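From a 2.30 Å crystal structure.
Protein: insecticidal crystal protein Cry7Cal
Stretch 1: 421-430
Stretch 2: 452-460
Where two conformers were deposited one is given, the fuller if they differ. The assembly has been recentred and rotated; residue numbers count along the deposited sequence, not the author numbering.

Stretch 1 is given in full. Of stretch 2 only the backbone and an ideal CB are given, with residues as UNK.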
# COMPACT_ATOMS: atom_id res chain seq x y z
N ILE A 421 19.00 8.83 -5.18
CA ILE A 421 18.27 10.01 -4.72
C ILE A 421 17.25 9.57 -3.68
O ILE A 421 16.37 8.75 -3.96
CB ILE A 421 17.58 10.74 -5.89
CG1 ILE A 421 18.57 11.02 -7.02
CG2 ILE A 421 16.90 12.02 -5.41
CD1 ILE A 421 17.93 11.53 -8.29
N TYR A 422 17.37 10.13 -2.48
CA TYR A 422 16.39 9.97 -1.41
C TYR A 422 14.98 10.27 -1.90
O TYR A 422 14.71 11.36 -2.42
CB TYR A 422 16.76 10.91 -0.26
CG TYR A 422 15.87 10.89 0.96
CD1 TYR A 422 16.11 9.98 1.99
CD2 TYR A 422 14.84 11.81 1.12
CE1 TYR A 422 15.32 9.98 3.14
CE2 TYR A 422 14.04 11.82 2.26
CZ TYR A 422 14.29 10.90 3.27
OH TYR A 422 13.51 10.89 4.40
N GLY A 423 14.06 9.32 -1.70
CA GLY A 423 12.67 9.52 -2.00
C GLY A 423 12.24 9.10 -3.39
O GLY A 423 11.04 9.09 -3.67
N ASP A 424 13.18 8.72 -4.25
CA ASP A 424 12.88 8.35 -5.63
C ASP A 424 12.27 6.95 -5.68
O ASP A 424 12.98 5.95 -5.56
CB ASP A 424 14.15 8.45 -6.47
CG ASP A 424 13.91 8.21 -7.95
OD1 ASP A 424 12.73 8.12 -8.37
OD2 ASP A 424 14.91 8.12 -8.70
N LEU A 425 10.95 6.87 -5.88
CA LEU A 425 10.31 5.56 -6.04
C LEU A 425 10.69 4.86 -7.32
O LEU A 425 10.61 3.64 -7.38
CB LEU A 425 8.79 5.66 -6.00
CG LEU A 425 8.34 6.40 -4.77
CD1 LEU A 425 7.68 7.74 -5.16
CD2 LEU A 425 7.46 5.48 -3.93
N GLU A 426 11.09 5.60 -8.35
CA GLU A 426 11.67 4.95 -9.52
C GLU A 426 12.86 4.10 -9.14
O GLU A 426 13.21 3.17 -9.87
CB GLU A 426 12.08 6.01 -10.55
CG GLU A 426 11.73 5.66 -11.97
CD GLU A 426 11.43 6.90 -12.80
OE1 GLU A 426 11.91 7.99 -12.42
OE2 GLU A 426 10.68 6.79 -13.81
N GLU A 427 13.49 4.37 -7.99
CA GLU A 427 14.64 3.60 -7.53
C GLU A 427 14.27 2.56 -6.48
O GLU A 427 14.64 1.40 -6.62
CB GLU A 427 15.73 4.53 -6.99
CG GLU A 427 16.54 5.18 -8.09
CD GLU A 427 17.65 6.07 -7.54
OE1 GLU A 427 17.37 7.26 -7.28
OE2 GLU A 427 18.78 5.58 -7.36
N TYR A 428 13.55 2.95 -5.43
CA TYR A 428 13.15 2.02 -4.39
C TYR A 428 11.76 2.40 -3.90
O TYR A 428 11.45 3.59 -3.75
CB TYR A 428 14.15 2.00 -3.22
CG TYR A 428 14.27 3.28 -2.41
CD1 TYR A 428 15.02 4.36 -2.88
CD2 TYR A 428 13.65 3.40 -1.18
CE1 TYR A 428 15.14 5.53 -2.13
CE2 TYR A 428 13.75 4.56 -0.44
CZ TYR A 428 14.50 5.63 -0.91
OH TYR A 428 14.59 6.79 -0.15
N GLY A 429 10.92 1.40 -3.65
CA GLY A 429 9.53 1.67 -3.35
C GLY A 429 9.19 1.56 -1.88
O GLY A 429 8.11 1.99 -1.46
N HIS A 430 10.10 1.02 -1.08
CA HIS A 430 9.81 0.71 0.30
C HIS A 430 10.99 1.07 1.19
O HIS A 430 12.14 1.12 0.75
CB HIS A 430 9.43 -0.78 0.47
CG HIS A 430 8.08 -1.13 -0.12
ND1 HIS A 430 7.91 -1.46 -1.45
CD2 HIS A 430 6.85 -1.19 0.44
CE1 HIS A 430 6.63 -1.72 -1.68
NE2 HIS A 430 5.97 -1.56 -0.55
N UNK A 452 7.99 -3.00 6.39
CA UNK A 452 8.31 -1.96 5.42
C UNK A 452 7.10 -1.05 5.18
O UNK A 452 5.95 -1.53 5.16
CB UNK A 452 8.77 -2.59 4.10
N UNK A 453 7.36 0.24 4.97
CA UNK A 453 6.35 1.19 4.51
C UNK A 453 6.74 1.74 3.14
O UNK A 453 7.91 1.72 2.75
CB UNK A 453 6.18 2.33 5.52
N UNK A 454 5.73 2.23 2.42
CA UNK A 454 5.86 2.66 1.04
C UNK A 454 6.46 4.06 0.95
O UNK A 454 6.14 4.94 1.76
CB UNK A 454 4.50 2.62 0.34
N UNK A 455 7.33 4.28 -0.04
CA UNK A 455 8.07 5.54 -0.10
C UNK A 455 7.21 6.71 -0.57
O UNK A 455 7.64 7.87 -0.46
CB UNK A 455 9.28 5.39 -1.03
N UNK A 456 5.98 6.47 -1.03
CA UNK A 456 5.09 7.58 -1.34
C UNK A 456 4.72 8.37 -0.10
O UNK A 456 4.35 9.55 -0.21
CB UNK A 456 3.82 7.07 -2.03
N UNK A 457 4.78 7.76 1.08
CA UNK A 457 4.55 8.52 2.30
C UNK A 457 5.73 9.45 2.52
O UNK A 457 6.89 9.03 2.52
CB UNK A 457 4.35 7.60 3.50
N UNK A 458 5.43 10.71 2.74
CA UNK A 458 6.44 11.72 2.90
C UNK A 458 6.50 12.17 4.35
O UNK A 458 5.49 12.13 5.05
CB UNK A 458 6.17 12.91 1.97
N UNK A 459 7.68 12.50 4.87
CA UNK A 459 7.80 12.78 6.31
C UNK A 459 7.39 14.19 6.72
O UNK A 459 7.33 14.45 7.93
CB UNK A 459 9.25 12.54 6.75
N UNK A 460 6.99 15.05 5.78
CA UNK A 460 6.74 16.44 6.12
C UNK A 460 5.27 16.82 6.24
O UNK A 460 4.98 17.87 6.83
CB UNK A 460 7.40 17.34 5.07

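Position 452 lies in an extended strand, phi/psi -127/145, and its ideal CB points toward stretch 1, 4.1 Å from H430 CB. Beta-branched, aromatic or long aliphatic side chains would all suit such a place; nothing visible demands a charge. The residue is W452, chi1 m, whose CB stays 4.1 Å from H430 CB while its indole lies obliquely to the backbone of H430.

Position 453 is also extended, but its CB points away and finds nothing of stretch 1 within 5.5 Å, so this contact sets almost no preference. It is T453. Its backbone carries the interaction, with H430 CA 3.3 Å from T453 O in a CA-H...O contact.

Position 454 pairs with H430 as an antiparallel, non-hydrogen-bonded bridge, the CA atoms 4.5 Å apart and both side chains on the same face of the sheet. The neighbouring imidazole of H430, and G429 O at 4.1 Å from the ideal CB of 454, favour something flat, such as histidine, phenylalanine or tyrosine, though an aliphatic chain could also lie there. H454 takes the place with chi1 t. Its ring turns an edge toward the face of H430, centroids 5.2 Å apart and planes at 88°, while G429 O lies over one of its own faces. L425 CD2 approaches H454 CE1 to 3.8 Å.

Position 455 is the most constrained. The strand has ended, phi/psi is -75/-8, and the ideal CB points toward stretch 1, 3.4 Å from L425 CD2 and 3.6 Å from G429 O. The backbone is held as well: the amide N donates to G429 O at 2.8 Å. A compact apolar residue such as alanine, valine or isoleucine reads well here. V455 splits its methyls: CG1 reaches to 3.6 Å from G423 O, and CG2 to 3.5 Å from Y428 CE2 and 3.4 Å from H430 N. A water donates to both G423 O, at 2.8 Å, and V455 O, at 3.3 Å.

Position 456, inside the type I turn from 454 to 457, points sideways, its ideal CB 4.4 Å from L425 CD2. Small or polar turn-formers fit. S456, chi1 p, shares a hydrogen bond between its OG and H454 ND1 at 2.7 Å, tethering that imidazole from within the turn.

Position 457 closes the turn out of reach of stretch 1 and is left free by it; it is V457, whose N bonds to H454 O at 3.2 Å.

Position 458 has no partner near its CB, yet the Y422 ring and G423 lie beyond it, within range of a long side chain such as lysine, arginine or glutamine. R458 curls through three m rotamers: NH2 donates to V455 O at 3.1 Å and lies 4.1 Å from G423 CA, while NH1 comes 3.6 Å from Y422 CE2.

Position 459, phi -82, tolerates many residues, proline included; its CB points toward Y422 OH from 5.1 Å. P459 puts CG 4.1 Å from Y422 OH.

Position 460 is out of reach and unconstrained here; D460 makes no contact with stretch 1.

Stretch 2 452-460: WTHVSVRPD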
# COMPACT_ATOMS: atom_id res chain seq x y z
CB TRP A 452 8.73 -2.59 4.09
CG TRP A 452 9.82 -3.61 4.24
CD1 TRP A 452 9.68 -4.90 4.61
CD2 TRP A 452 11.22 -3.40 4.04
NE1 TRP A 452 10.91 -5.52 4.66
CE2 TRP A 452 11.87 -4.62 4.31
CE3 TRP A 452 11.99 -2.30 3.66
CZ2 TRP A 452 13.26 -4.77 4.20
CZ3 TRP A 452 13.37 -2.45 3.55
CH2 TRP A 452 13.99 -3.68 3.82
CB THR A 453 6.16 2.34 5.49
OG1 THR A 453 7.41 3.06 5.65
CG2 THR A 453 5.65 1.82 6.84
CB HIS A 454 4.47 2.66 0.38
CG HIS A 454 4.49 2.70 -1.11
ND1 HIS A 454 4.25 3.85 -1.82
CD2 HIS A 454 4.68 1.72 -2.03
CE1 HIS A 454 4.31 3.59 -3.12
NE2 HIS A 454 4.57 2.30 -3.27
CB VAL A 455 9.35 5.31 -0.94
CG1 VAL A 455 10.13 6.60 -1.21
CG2 VAL A 455 10.27 4.34 -0.21
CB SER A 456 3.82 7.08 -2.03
OG SER A 456 3.12 6.18 -1.20
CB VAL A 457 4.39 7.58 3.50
CG1 VAL A 457 3.94 8.40 4.72
CG2 VAL A 457 3.44 6.47 3.15
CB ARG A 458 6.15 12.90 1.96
CG ARG A 458 6.03 12.48 0.48
CD ARG A 458 7.16 11.51 0.08
NE ARG A 458 8.47 12.08 0.44
CZ ARG A 458 9.58 11.39 0.69
NH1 ARG A 458 10.70 12.03 1.02
NH2 ARG A 458 9.58 10.06 0.60
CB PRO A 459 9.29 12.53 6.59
CG PRO A 459 9.98 12.70 5.28
CD PRO A 459 8.99 12.24 4.24
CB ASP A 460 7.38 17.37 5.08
CG ASP A 460 8.88 17.37 5.16
OD1 ASP A 460 9.52 17.48 4.09
OD2 ASP A 460 9.41 17.27 6.28
O HOH W 1 8.45 9.82 -2.96
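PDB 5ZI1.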